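Local coordinates for probable amidase (Thermus thermophilus, PDB 2DC0), which is classed as a probable amidase, with the large mixed beta-sheet wrapped in helices that carries this family's fold, at residues 3-6 against 7-11; 256-259 against 260-264; 281-284 against 285-289; 337-340 against 341-345; 419-422 against 423-427. All blocks are in the same frame, centred on the assembly; numbering follows the deposited sequence.

Contact 1. Residues 3-6 against 7-11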
loop_
_atom_site.group_PDB
_atom_site.type_symbol
_atom_site.label_atom_id
_atom_site.label_comp_id
_atom_site.label_asym_id
_atom_site.label_seq_id
_atom_site.Cartn_x
_atom_site.Cartn_y
_atom_site.Cartn_z
ATOM N N LEU A 3 10.154 -31.829 2.201
ATOM C CA LEU A 3 11.343 -31.346 2.903
ATOM C C LEU A 3 11.477 -31.806 4.348
ATOM O O LEU A 3 12.523 -32.316 4.746
ATOM C CB LEU A 3 11.394 -29.814 2.882
ATOM C CG LEU A 3 11.861 -29.105 1.611
ATOM C CD1 LEU A 3 11.647 -27.608 1.757
ATOM C CD2 LEU A 3 13.334 -29.415 1.373
ATOM N N LEU A 4 10.422 -31.614 5.134
ATOM C CA LEU A 4 10.460 -31.985 6.542
ATOM C C LEU A 4 10.546 -33.490 6.784
ATOM O O LEU A 4 11.160 -33.920 7.756
ATOM C CB LEU A 4 9.258 -31.378 7.273
ATOM C CG LEU A 4 9.278 -29.840 7.274
ATOM C CD1 LEU A 4 8.039 -29.298 7.978
ATOM C CD2 LEU A 4 10.535 -29.346 7.971
ATOM N N GLU A 5 9.953 -34.292 5.904
ATOM C CA GLU A 5 10.028 -35.736 6.076
ATOM C C GLU A 5 11.443 -36.195 5.724
ATOM O O GLU A 5 12.016 -37.046 6.405
ATOM C CB GLU A 5 9.021 -36.455 5.177
ATOM C CG GLU A 5 8.871 -37.937 5.515
ATOM C CD GLU A 5 8.186 -38.728 4.416
ATOM O OE1 GLU A 5 7.058 -38.352 4.014
ATOM O OE2 GLU A 5 8.774 -39.735 3.957
ATOM N N ALA A 6 12.006 -35.626 4.658
ATOM C CA ALA A 6 13.362 -35.978 4.240
ATOM C C ALA A 6 14.344 -35.556 5.325
ATOM O O ALA A 6 15.328 -36.244 5.598
ATOM C CB ALA A 6 13.708 -35.286 2.927
ATOM N N LYS A 7 14.064 -34.417 5.945
ATOM C CA LYS A 7 14.909 -33.894 7.005
ATOM C C LYS A 7 14.876 -34.850 8.197
ATOM O O LYS A 7 15.861 -34.983 8.924
ATOM C CB LYS A 7 14.409 -32.504 7.410
ATOM C CG LYS A 7 15.280 -31.774 8.408
ATOM C CD LYS A 7 14.817 -30.331 8.565
ATOM C CE LYS A 7 15.635 -29.607 9.616
ATOM N NZ LYS A 7 15.414 -30.201 10.964
ATOM N N ARG A 8 13.740 -35.521 8.379
ATOM C CA ARG A 8 13.556 -36.477 9.471
ATOM C C ARG A 8 14.320 -37.771 9.179
ATOM O O ARG A 8 14.886 -38.389 10.082
ATOM C CB ARG A 8 12.068 -36.801 9.648
ATOM C CG ARG A 8 11.725 -37.535 10.943
ATOM C CD ARG A 8 10.250 -37.918 10.982
ATOM N NE ARG A 8 9.796 -38.299 12.320
ATOM C CZ ARG A 8 9.666 -37.456 13.342
ATOM N NH1 ARG A 8 9.956 -36.168 13.187
ATOM N NH2 ARG A 8 9.238 -37.895 14.521
ATOM N N LEU A 9 14.319 -38.182 7.916
ATOM C CA LEU A 9 15.016 -39.389 7.507
ATOM C C LEU A 9 16.517 -39.192 7.660
ATOM O O LEU A 9 17.241 -40.123 8.002
ATOM C CB LEU A 9 14.687 -39.722 6.054
ATOM C CG LEU A 9 13.230 -40.083 5.771
ATOM C CD1 LEU A 9 13.040 -40.283 4.274
ATOM C CD2 LEU A 9 12.854 -41.354 6.537
ATOM N N LEU A 10 16.978 -37.974 7.400
ATOM C CA LEU A 10 18.392 -37.655 7.519
ATOM C C LEU A 10 18.836 -37.684 8.977
ATOM O O LEU A 10 19.906 -38.202 9.297
ATOM C CB LEU A 10 18.679 -36.274 6.922
ATOM C CG LEU A 10 18.698 -36.151 5.398
ATOM C CD1 LEU A 10 18.844 -34.687 5.000
ATOM C CD2 LEU A 10 19.843 -36.974 4.832
ATOM N N GLU A 11 18.006 -37.133 9.859
ATOM C CA GLU A 11 18.324 -37.093 11.284
ATOM C C GLU A 11 18.311 -38.481 11.913
ATOM O O GLU A 11 19.064 -38.752 12.852
ATOM C CB GLU A 11 17.333 -36.190 12.023
ATOM C CG GLU A 11 17.241 -34.792 11.442
ATOM C CD GLU A 11 16.156 -33.959 12.093
ATOM O OE1 GLU A 11 15.050 -34.499 12.326
ATOM O OE2 GLU A 11 16.401 -32.761 12.348
#
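The helix that opens the chain, 3-11, makes its first two turns here: Lys-7 lies one turn on from Leu-3 and Leu-4, its CB close to their carbonyl oxygens, while Leu-9 and Leu-10 settle over Glu-5 and Ala-6. Lys-7 N reaches Leu-3 O at 2.9 Å, Leu-9 N takes Glu-5 O at 3.0 Å, and Leu-10 N binds Ala-6 O. Arg-8 N divides itself between Leu-4 O and Glu-5 O, and both bonds are weak. The two leucines use their torsions alike. In Leu-9 the CG sits beside the backbone N (chi1 -65°), which sets that carbon 3.3 Å from Glu-5 O; Leu-10 CG comes almost as close to Ala-6 O, at 3.4 Å. Lys-7 does otherwise, running out straight past Leu-4, Lys-7 CD to Leu-4 CD2 at 4.4 Å, and bending at its last torsion. That bend brings Lys-7 NZ to Glu-11 OE2, 3.1 Å away, a salt bridge made from above the carboxylate plane, though the modelled place of the Glu-11 side chain is somewhat doubtful. Asp-215 takes the N-H groups of Leu-3 and Leu-4 on its two carboxylate oxygens, and Leu-4 packs on Phe-218. The chemistry divides by side: apolar Leu-3, Ala-6 and Leu-10 are buried, charged Arg-8 and Glu-11 are exposed, and the negative Asp-215 at the amino end probably interacts favourably with the helix dipole.

Contact 2. Residues 256-259 against 260-264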
loop_
_atom_site.group_PDB
_atom_site.type_symbol
_atom_site.label_atom_id
_atom_site.label_comp_id
_atom_site.label_asym_id
_atom_site.label_seq_id
_atom_site.Cartn_x
_atom_site.Cartn_y
_atom_site.Cartn_z
ATOM N N ALA A 256 -16.482 -26.563 -8.725
ATOM C CA ALA A 256 -15.584 -27.071 -7.691
ATOM C C ALA A 256 -15.493 -26.079 -6.535
ATOM O O ALA A 256 -15.539 -26.467 -5.371
ATOM C CB ALA A 256 -14.198 -27.323 -8.271
ATOM N N PHE A 257 -15.372 -24.796 -6.857
ATOM C CA PHE A 257 -15.264 -23.776 -5.825
ATOM C C PHE A 257 -16.537 -23.713 -4.985
ATOM O O PHE A 257 -16.477 -23.602 -3.751
ATOM C CB PHE A 257 -14.985 -22.417 -6.462
ATOM C CG PHE A 257 -14.732 -21.318 -5.467
ATOM C CD1 PHE A 257 -13.711 -21.426 -4.528
ATOM C CD2 PHE A 257 -15.493 -20.157 -5.493
ATOM C CE1 PHE A 257 -13.453 -20.392 -3.634
ATOM C CE2 PHE A 257 -15.243 -19.119 -4.604
ATOM C CZ PHE A 257 -14.221 -19.235 -3.672
ATOM N N THR A 258 -17.688 -23.787 -5.653
ATOM C CA THR A 258 -18.977 -23.753 -4.971
ATOM C C THR A 258 -19.105 -24.932 -4.007
ATOM O O THR A 258 -19.623 -24.786 -2.901
ATOM C CB THR A 258 -20.143 -23.794 -5.995
ATOM O OG1 THR A 258 -20.120 -22.602 -6.792
ATOM C CG2 THR A 258 -21.488 -23.882 -5.281
ATOM N N ARG A 259 -18.629 -26.098 -4.433
ATOM C CA ARG A 259 -18.671 -27.302 -3.599
ATOM C C ARG A 259 -17.898 -27.060 -2.305
ATOM O O ARG A 259 -18.354 -27.415 -1.212
ATOM C CB ARG A 259 -18.052 -28.486 -4.347
ATOM C CG ARG A 259 -17.800 -29.719 -3.483
ATOM C CD ARG A 259 -17.023 -30.781 -4.254
ATOM N NE ARG A 259 -16.676 -31.924 -3.417
ATOM C CZ ARG A 259 -15.917 -32.940 -3.815
ATOM N NH1 ARG A 259 -15.420 -32.961 -5.046
ATOM N NH2 ARG A 259 -15.653 -33.939 -2.982
ATOM N N LEU A 260 -16.718 -26.462 -2.437
ATOM C CA LEU A 260 -15.891 -26.156 -1.278
ATOM C C LEU A 260 -16.647 -25.219 -0.346
ATOM O O LEU A 260 -16.671 -25.418 0.869
ATOM C CB LEU A 260 -14.583 -25.487 -1.712
ATOM C CG LEU A 260 -13.707 -24.959 -0.568
ATOM C CD1 LEU A 260 -13.294 -26.121 0.327
ATOM C CD2 LEU A 260 -12.477 -24.258 -1.133
ATOM N N LEU A 261 -17.262 -24.186 -0.915
ATOM C CA LEU A 261 -18.005 -23.242 -0.097
ATOM C C LEU A 261 -19.148 -23.951 0.627
ATOM O O LEU A 261 -19.451 -23.638 1.779
ATOM C CB LEU A 261 -18.536 -22.090 -0.959
ATOM C CG LEU A 261 -17.450 -21.262 -1.665
ATOM C CD1 LEU A 261 -18.066 -19.994 -2.251
ATOM C CD2 LEU A 261 -16.352 -20.900 -0.678
ATOM N N GLU A 262 -19.757 -24.923 -0.043
ATOM C CA GLU A 262 -20.861 -25.685 0.532
ATOM C C GLU A 262 -20.407 -26.597 1.672
ATOM O O GLU A 262 -21.165 -26.843 2.606
ATOM C CB GLU A 262 -21.539 -26.535 -0.550
ATOM C CG GLU A 262 -22.381 -25.751 -1.554
ATOM C CD GLU A 262 -23.697 -25.269 -0.968
ATOM O OE1 GLU A 262 -24.464 -26.114 -0.463
ATOM O OE2 GLU A 262 -23.968 -24.049 -1.016
ATOM N N ASP A 263 -19.176 -27.099 1.598
ATOM C CA ASP A 263 -18.661 -27.987 2.637
ATOM C C ASP A 263 -18.030 -27.301 3.848
ATOM O O ASP A 263 -18.029 -27.868 4.943
ATOM C CB ASP A 263 -17.644 -28.978 2.051
ATOM C CG ASP A 263 -18.293 -30.056 1.188
ATOM O OD1 ASP A 263 -19.412 -30.500 1.520
ATOM O OD2 ASP A 263 -17.669 -30.478 0.192
ATOM N N LEU A 264 -17.493 -26.095 3.666
ATOM C CA LEU A 264 -16.836 -25.384 4.770
ATOM C C LEU A 264 -17.637 -25.299 6.068
ATOM O O LEU A 264 -17.080 -25.467 7.148
ATOM C CB LEU A 264 -16.396 -23.985 4.317
ATOM C CG LEU A 264 -15.160 -23.993 3.405
ATOM C CD1 LEU A 264 -14.821 -22.573 2.955
ATOM C CD2 LEU A 264 -13.973 -24.595 4.173
#
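One face of the Phe-257 ring is covered by Leu-261, whose CG lies 4.3 Å from the ring centroid and only 11° off the normal, a CH-pi contact. Both methyls lie over the same face, toward the outer part of the ring: Leu-261 CD1 is 3.8 Å from Phe-257 CE2, and Leu-261 CD2 4.0 Å from Phe-257 CZ. Phe-257 has its CG anti to the backbone N, whereas Leu-261 CG sits beside its own N (chi1 -61°), which brings the leucine back over the ring. At the edge of the Arg-259 guanidinium, near its plane, lies Asp-263 OD2, 4.0 Å from Arg-259 NE. The two planes are 79° apart; at this distance there is probably a modest attraction between opposite charges and no salt bridge.

Both pairs are spaced i to i+4 on helix 251-263, an amphipathic helix lying against the large sheet. Its buried side sets Phe-257 and Leu-261 on Val-240, and Leu-260 on Phe-400 and Leu-410. Arg-259, Glu-262 and Asp-263 are exposed. The backbone keeps the spacing through Leu-261 N to Phe-257 O at 3.0 Å and Asp-263 N to Arg-259 O at 2.9 Å. Glu-262 folds its CG back over Thr-258 O, 3.2 Å away, while Thr-258 OG1 bonds to Arg-254 O one turn earlier.

Contact 3. Residues 281-284 against 285-289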
loop_
_atom_site.group_PDB
_atom_site.type_symbol
_atom_site.label_atom_id
_atom_site.label_comp_id
_atom_site.label_asym_id
_atom_site.label_seq_id
_atom_site.Cartn_x
_atom_site.Cartn_y
_atom_site.Cartn_z
ATOM N N VAL A 281 -8.346 -2.999 -12.539
ATOM C CA VAL A 281 -7.107 -3.491 -11.946
ATOM C C VAL A 281 -6.190 -4.181 -12.950
ATOM O O VAL A 281 -4.967 -4.105 -12.839
ATOM C CB VAL A 281 -7.392 -4.455 -10.759
ATOM C CG1 VAL A 281 -7.982 -5.774 -11.265
ATOM C CG2 VAL A 281 -6.107 -4.702 -9.977
ATOM N N TYR A 282 -6.781 -4.861 -13.924
ATOM C CA TYR A 282 -6.002 -5.540 -14.948
ATOM C C TYR A 282 -5.116 -4.536 -15.703
ATOM O O TYR A 282 -3.903 -4.737 -15.828
ATOM C CB TYR A 282 -6.943 -6.242 -15.925
ATOM C CG TYR A 282 -6.230 -6.917 -17.060
ATOM C CD1 TYR A 282 -5.503 -8.085 -16.852
ATOM C CD2 TYR A 282 -6.282 -6.386 -18.349
ATOM C CE1 TYR A 282 -4.848 -8.711 -17.900
ATOM C CE2 TYR A 282 -5.628 -7.002 -19.404
ATOM C CZ TYR A 282 -4.916 -8.167 -19.172
ATOM O OH TYR A 282 -4.289 -8.800 -20.221
ATOM N N GLU A 283 -5.727 -3.458 -16.195
ATOM C CA GLU A 283 -5.009 -2.414 -16.936
ATOM C C GLU A 283 -3.948 -1.728 -16.069
ATOM O O GLU A 283 -2.834 -1.491 -16.529
ATOM C CB GLU A 283 -5.973 -1.334 -17.442
ATOM C CG GLU A 283 -7.158 -1.800 -18.262
ATOM C CD GLU A 283 -8.173 -0.669 -18.489
ATOM O OE1 GLU A 283 -7.826 0.321 -19.183
ATOM O OE2 GLU A 283 -9.310 -0.761 -17.961
ATOM N N VAL A 284 -4.307 -1.399 -14.827
ATOM C CA VAL A 284 -3.383 -0.739 -13.908
ATOM C C VAL A 284 -2.123 -1.580 -13.735
ATOM O O VAL A 284 -1.003 -1.087 -13.887
ATOM C CB VAL A 284 -4.026 -0.514 -12.506
ATOM C CG1 VAL A 284 -2.983 0.019 -11.527
ATOM C CG2 VAL A 284 -5.183 0.473 -12.611
ATOM N N TYR A 285 -2.321 -2.855 -13.419
ATOM C CA TYR A 285 -1.220 -3.792 -13.224
ATOM C C TYR A 285 -0.347 -3.869 -14.475
ATOM O O TYR A 285 0.880 -3.736 -14.419
ATOM C CB TYR A 285 -1.769 -5.193 -12.909
ATOM C CG TYR A 285 -0.714 -6.273 -12.978
ATOM C CD1 TYR A 285 0.129 -6.528 -11.896
ATOM C CD2 TYR A 285 -0.490 -6.972 -14.167
ATOM C CE1 TYR A 285 1.173 -7.447 -12.005
ATOM C CE2 TYR A 285 0.552 -7.888 -14.281
ATOM C CZ TYR A 285 1.382 -8.114 -13.201
ATOM O OH TYR A 285 2.454 -8.965 -13.330
ATOM N N THR A 286 -0.996 -4.097 -15.607
ATOM C CA THR A 286 -0.293 -4.220 -16.874
ATOM C C THR A 286 0.606 -3.027 -17.197
ATOM O O THR A 286 1.786 -3.198 -17.501
ATOM C CB THR A 286 -1.289 -4.436 -18.013
ATOM O OG1 THR A 286 -2.020 -5.640 -17.765
ATOM C CG2 THR A 286 -0.563 -4.557 -19.354
ATOM N N ARG A 287 0.055 -1.820 -17.119
ATOM C CA ARG A 287 0.842 -0.630 -17.420
ATOM C C ARG A 287 1.981 -0.422 -16.433
ATOM O O ARG A 287 3.107 -0.126 -16.829
ATOM C CB ARG A 287 -0.056 0.610 -17.442
ATOM C CG ARG A 287 -1.197 0.493 -18.431
ATOM C CD ARG A 287 -1.906 1.820 -18.656
ATOM N NE ARG A 287 -2.979 1.674 -19.639
ATOM C CZ ARG A 287 -3.503 2.680 -20.335
ATOM N NH1 ARG A 287 -3.052 3.915 -20.161
ATOM N NH2 ARG A 287 -4.474 2.451 -21.208
ATOM N N LEU A 288 1.695 -0.589 -15.148
ATOM C CA LEU A 288 2.710 -0.396 -14.130
ATOM C C LEU A 288 3.888 -1.356 -14.305
ATOM O O LEU A 288 5.040 -0.932 -14.312
ATOM C CB LEU A 288 2.085 -0.558 -12.738
ATOM C CG LEU A 288 2.916 -0.001 -11.579
ATOM C CD1 LEU A 288 2.042 0.245 -10.352
ATOM C CD2 LEU A 288 4.035 -0.978 -11.266
ATOM N N VAL A 289 3.592 -2.643 -14.459
ATOM C CA VAL A 289 4.624 -3.658 -14.624
ATOM C C VAL A 289 5.389 -3.529 -15.947
ATOM O O VAL A 289 6.618 -3.572 -15.960
ATOM C CB VAL A 289 4.011 -5.084 -14.505
ATOM C CG1 VAL A 289 5.010 -6.145 -14.985
ATOM C CG2 VAL A 289 3.643 -5.359 -13.038
#
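Thr-286 bends its hydroxyl back onto the turn before it and hangs it over the Tyr-282 ring. With OG1 set beside the backbone N (chi1 -60°), the hydroxyl donates to Tyr-282 O at 2.8 Å, arriving from above the carbonyl plane. The same oxygen also receives Thr-286 N at 3.0 Å, so one residue grips one carbonyl twice. Tyr-282 takes a different well: its CG lies anti to the N (chi1 177°), which turns one ring face to the threonine, with Thr-286 OG1 4.0 Å above the Tyr-282 ring plane and over its centre. Because the hydroxyl proton is spent on the carbonyl, this is an oxygen lying over a face, with no O-H aimed at the ring.

Tyr-285 also carries its ring out on the carbonyl side, and Val-289 lays CG2 over one face toward the rim. Arg-287 has its CG beside the backbone N (chi1 -57°), which tucks that carbon 3.2 Å from Glu-283 O before the chain runs out extended. Arg-287 NH2 ends 4.5 Å from Glu-283 OE1, with the oxygen well out of the guanidinium plane: attraction between charges, but no directed bond. Val-284 keeps to the other side of the helix, against Glu-333, as Leu-288 does against Ala-330.

Arg-378 NH1, from helix 377-382, donates to Thr-286 OG1 and weakly to Tyr-282 OH. Thr-286 OG1 is thus donor and acceptor at once, and the arginine's charge would probably make its O-H a better donor to Tyr-282 O.

Contact 4. Residues 337-340 against 341-345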
loop_
_atom_site.group_PDB
_atom_site.type_symbol
_atom_site.label_atom_id
_atom_site.label_comp_id
_atom_site.label_asym_id
_atom_site.label_seq_id
_atom_site.Cartn_x
_atom_site.Cartn_y
_atom_site.Cartn_z
ATOM N N LEU A 337 -6.688 1.544 -5.110
ATOM C CA LEU A 337 -7.280 0.220 -4.924
ATOM C C LEU A 337 -6.971 -0.403 -3.569
ATOM O O LEU A 337 -7.665 -1.319 -3.123
ATOM C CB LEU A 337 -6.789 -0.732 -6.014
ATOM C CG LEU A 337 -7.199 -0.396 -7.452
ATOM C CD1 LEU A 337 -6.373 -1.222 -8.425
ATOM C CD2 LEU A 337 -8.681 -0.663 -7.634
ATOM N N ARG A 338 -5.925 0.097 -2.922
ATOM C CA ARG A 338 -5.492 -0.430 -1.638
ATOM C C ARG A 338 -6.591 -0.459 -0.574
ATOM O O ARG A 338 -6.762 -1.472 0.104
ATOM C CB ARG A 338 -4.271 0.363 -1.145
ATOM C CG ARG A 338 -3.412 -0.382 -0.135
ATOM C CD ARG A 338 -2.103 0.357 0.154
ATOM N NE ARG A 338 -1.267 0.531 -1.035
ATOM C CZ ARG A 338 -0.492 -0.412 -1.567
ATOM N NH1 ARG A 338 -0.431 -1.621 -1.024
ATOM N NH2 ARG A 338 0.236 -0.142 -2.644
ATOM N N LEU A 339 -7.351 0.626 -0.436
ATOM C CA LEU A 339 -8.413 0.661 0.578
ATOM C C LEU A 339 -9.484 -0.410 0.334
ATOM O O LEU A 339 -10.042 -0.967 1.284
ATOM C CB LEU A 339 -9.064 2.054 0.639
ATOM C CG LEU A 339 -10.138 2.284 1.709
ATOM C CD1 LEU A 339 -9.580 1.977 3.099
ATOM C CD2 LEU A 339 -10.628 3.730 1.639
ATOM N N GLU A 340 -9.762 -0.699 -0.937
ATOM C CA GLU A 340 -10.755 -1.716 -1.302
ATOM C C GLU A 340 -10.390 -3.101 -0.778
ATOM O O GLU A 340 -11.247 -3.844 -0.293
ATOM C CB GLU A 340 -10.904 -1.813 -2.822
ATOM C CG GLU A 340 -11.843 -0.808 -3.436
ATOM C CD GLU A 340 -12.076 -1.082 -4.907
ATOM O OE1 GLU A 340 -12.302 -2.261 -5.262
ATOM O OE2 GLU A 340 -12.040 -0.121 -5.702
ATOM N N LEU A 341 -9.119 -3.459 -0.910
ATOM C CA LEU A 341 -8.663 -4.755 -0.435
ATOM C C LEU A 341 -8.706 -4.800 1.094
ATOM O O LEU A 341 -9.114 -5.802 1.683
ATOM C CB LEU A 341 -7.241 -5.037 -0.930
ATOM C CG LEU A 341 -6.632 -6.363 -0.441
ATOM C CD1 LEU A 341 -7.590 -7.515 -0.736
ATOM C CD2 LEU A 341 -5.286 -6.595 -1.125
ATOM N N VAL A 342 -8.290 -3.708 1.731
ATOM C CA VAL A 342 -8.294 -3.619 3.185
ATOM C C VAL A 342 -9.708 -3.824 3.727
ATOM O O VAL A 342 -9.916 -4.535 4.718
ATOM C CB VAL A 342 -7.754 -2.243 3.649
ATOM C CG1 VAL A 342 -7.962 -2.063 5.151
ATOM C CG2 VAL A 342 -6.267 -2.139 3.311
ATOM N N LYS A 343 -10.679 -3.202 3.067
ATOM C CA LYS A 343 -12.076 -3.312 3.472
ATOM C C LYS A 343 -12.621 -4.726 3.273
ATOM O O LYS A 343 -13.394 -5.220 4.094
ATOM C CB LYS A 343 -12.923 -2.298 2.691
ATOM C CG LYS A 343 -12.600 -0.855 3.056
ATOM C CD LYS A 343 -13.204 0.158 2.092
ATOM C CE LYS A 343 -14.703 0.305 2.251
ATOM N NZ LYS A 343 -15.193 1.434 1.405
ATOM N N ALA A 344 -12.213 -5.384 2.195
ATOM C CA ALA A 344 -12.693 -6.736 1.941
ATOM C C ALA A 344 -12.167 -7.714 2.991
ATOM O O ALA A 344 -12.846 -8.675 3.338
ATOM C CB ALA A 344 -12.275 -7.192 0.540
ATOM N N LEU A 345 -10.961 -7.462 3.495
ATOM C CA LEU A 345 -10.345 -8.331 4.494
ATOM C C LEU A 345 -10.826 -8.076 5.921
ATOM O O LEU A 345 -10.703 -8.946 6.783
ATOM C CB LEU A 345 -8.818 -8.194 4.445
ATOM C CG LEU A 345 -8.112 -8.894 3.281
ATOM C CD1 LEU A 345 -6.658 -8.455 3.214
ATOM C CD2 LEU A 345 -8.214 -10.406 3.462
#
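Leu-341 N answers to Leu-337 O and Arg-338 O with two weak bonds, the first stretched to 3.4 Å, before the helix regains its regular pattern with Val-342 N on Arg-338 O at 3.2 Å and Lys-343 N on Leu-339 O at 2.9 Å. The side-chain contact proper is Leu-339 with Lys-343. They cross at a slant, Leu-339 CG meeting Lys-343 CD at 3.8 Å and CD1 of the leucine lying over CG of the lysine. Leu-339 leans onto the carbonyl side (chi1 -176°), toward the next turn; Lys-343 leans back, its CG only 3.1 Å from Leu-339 O, and then kinks at chi3 (73°). Val-342 puts CG2 3.3 Å from Arg-338 O. The contact uses the aliphatic part of the lysine, while NZ makes a salt bridge with Glu-226 of the second subunit, and Glu-340 OE1 accepts from Leu-278 N. Arg-338 and Arg-338 of the second subunit bring like charges close together near two Glu-335 carboxylates, its own held by a salt bridge and that of the second subunit by a long, weak ion pair. Such a division is that of a helix between sheet and subunit interface: helix 324-345 buries Leu-341 on Leu-351 of strand 350-354 and gives Arg-338, Leu-339, Val-342 and Lys-343 to the neighbouring subunit.

Contact 5. Residues 419-422 against 423-427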
loop_
_atom_site.group_PDB
_atom_site.type_symbol
_atom_site.label_atom_id
_atom_site.label_comp_id
_atom_site.label_asym_id
_atom_site.label_seq_id
_atom_site.Cartn_x
_atom_site.Cartn_y
_atom_site.Cartn_z
ATOM N N ASP A 419 1.538 -13.241 7.040
ATOM C CA ASP A 419 2.013 -14.462 6.405
ATOM C C ASP A 419 1.764 -15.692 7.271
ATOM O O ASP A 419 1.384 -16.745 6.760
ATOM C CB ASP A 419 3.510 -14.356 6.121
ATOM C CG ASP A 419 3.862 -13.141 5.297
ATOM O OD1 ASP A 419 4.517 -13.328 4.248
ATOM O OD2 ASP A 419 3.492 -12.006 5.698
ATOM N N GLY A 420 1.990 -15.553 8.574
ATOM C CA GLY A 420 1.790 -16.665 9.487
ATOM C C GLY A 420 0.348 -17.120 9.525
ATOM O O GLY A 420 0.067 -18.318 9.553
ATOM N N LYS A 421 -0.573 -16.164 9.524
ATOM C CA LYS A 421 -1.997 -16.478 9.559
ATOM C C LYS A 421 -2.417 -17.183 8.276
ATOM O O LYS A 421 -3.203 -18.131 8.304
ATOM C CB LYS A 421 -2.813 -15.193 9.744
ATOM C CG LYS A 421 -4.303 -15.407 9.977
ATOM C CD LYS A 421 -4.997 -14.072 10.240
ATOM C CE LYS A 421 -6.471 -14.253 10.579
ATOM N NZ LYS A 421 -6.647 -15.055 11.819
ATOM N N VAL A 422 -1.894 -16.715 7.148
ATOM C CA VAL A 422 -2.213 -17.322 5.866
ATOM C C VAL A 422 -1.726 -18.765 5.829
ATOM O O VAL A 422 -2.459 -19.676 5.429
ATOM C CB VAL A 422 -1.570 -16.534 4.707
ATOM C CG1 VAL A 422 -1.757 -17.284 3.390
ATOM C CG2 VAL A 422 -2.208 -15.155 4.620
ATOM N N LEU A 423 -0.487 -18.972 6.260
ATOM C CA LEU A 423 0.097 -20.307 6.269
ATOM C C LEU A 423 -0.652 -21.238 7.221
ATOM O O LEU A 423 -0.833 -22.420 6.927
ATOM C CB LEU A 423 1.580 -20.214 6.642
ATOM C CG LEU A 423 2.407 -19.576 5.514
ATOM C CD1 LEU A 423 3.796 -19.171 6.013
ATOM C CD2 LEU A 423 2.515 -20.564 4.361
ATOM N N ALA A 424 -1.095 -20.705 8.357
ATOM C CA ALA A 424 -1.840 -21.514 9.317
ATOM C C ALA A 424 -3.182 -21.925 8.706
ATOM O O ALA A 424 -3.585 -23.086 8.793
ATOM C CB ALA A 424 -2.066 -20.725 10.612
ATOM N N LEU A 425 -3.877 -20.974 8.090
ATOM C CA LEU A 425 -5.161 -21.278 7.464
ATOM C C LEU A 425 -4.955 -22.248 6.302
ATOM O O LEU A 425 -5.810 -23.087 6.028
ATOM C CB LEU A 425 -5.836 -19.995 6.966
ATOM C CG LEU A 425 -6.328 -19.034 8.054
ATOM C CD1 LEU A 425 -6.622 -17.669 7.437
ATOM C CD2 LEU A 425 -7.577 -19.598 8.729
ATOM N N GLY A 426 -3.815 -22.132 5.626
ATOM C CA GLY A 426 -3.524 -23.026 4.520
ATOM C C GLY A 426 -3.372 -24.454 5.016
ATOM O O GLY A 426 -3.842 -25.401 4.380
ATOM N N GLY A 427 -2.711 -24.610 6.160
ATOM C CA GLY A 427 -2.515 -25.933 6.725
ATOM C C GLY A 427 -3.842 -26.536 7.148
ATOM O O GLY A 427 -4.078 -27.734 6.983
#
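Lys-421 and Leu-425 make a short i to i+4 contact on the last helix of the chain, 419-430, which follows strand 406-413; the contact is buried. The two side chains run side by side in the same direction, Lys-421 CG to Leu-425 CD1 at 4.1 Å, so the leucine covers only the base of the lysine. Lys-421 stays straight until its last torsion, chi4 62°, where it bends. The leucines press back on the carbonyls one turn earlier: Leu-425 CG sits 3.3 Å from Lys-421 O, and Leu-423, with its CG beside the N (chi1 -71°), brings CD1 to 3.5 Å from Asp-419 O. Regular backbone bonds join the turns, among them Leu-423 N to Asp-419 O at 3.0 Å and Gly-426 N to Val-422 O at 2.8 Å. Ala-424 adds its methyl over Gly-420 O, 3.4 Å away. Asp-419 OD2 is also satisfied by Ser-187 OG. Val-422 and Leu-423 both pack on Phe-184 of strand 182-185. This is a helix packed against the central mixed sheet, with the buried Asp-419 paired to Arg-190 at its start and the partly exposed Lys-421 paired to Asp-349 on its flank.

How the contacts relate
All five are neighbouring turns of single helices, so the backbone is much alike and the surroundings make the difference. Contacts 4 and 5 are largely buried; contacts 1, 2 and 3 are partly buried and carry charged residues on their outer sides. Contact 3 touches contact 4, Val-281 CG2 to Leu-337 CD1 at 3.8 Å, joining helices 281-296 and 324-345, whereas contacts 1 and 3 lie on opposite sides of the chain's centre, their own centres about 42 Å apart. Contacts 2, 4 and 5 all lean on strands of the large sheet. Of the five, contact 4 alone meets the second subunit, and contact 3 is the one in which a side-chain hydroxyl makes a hydrogen bond across the two segments.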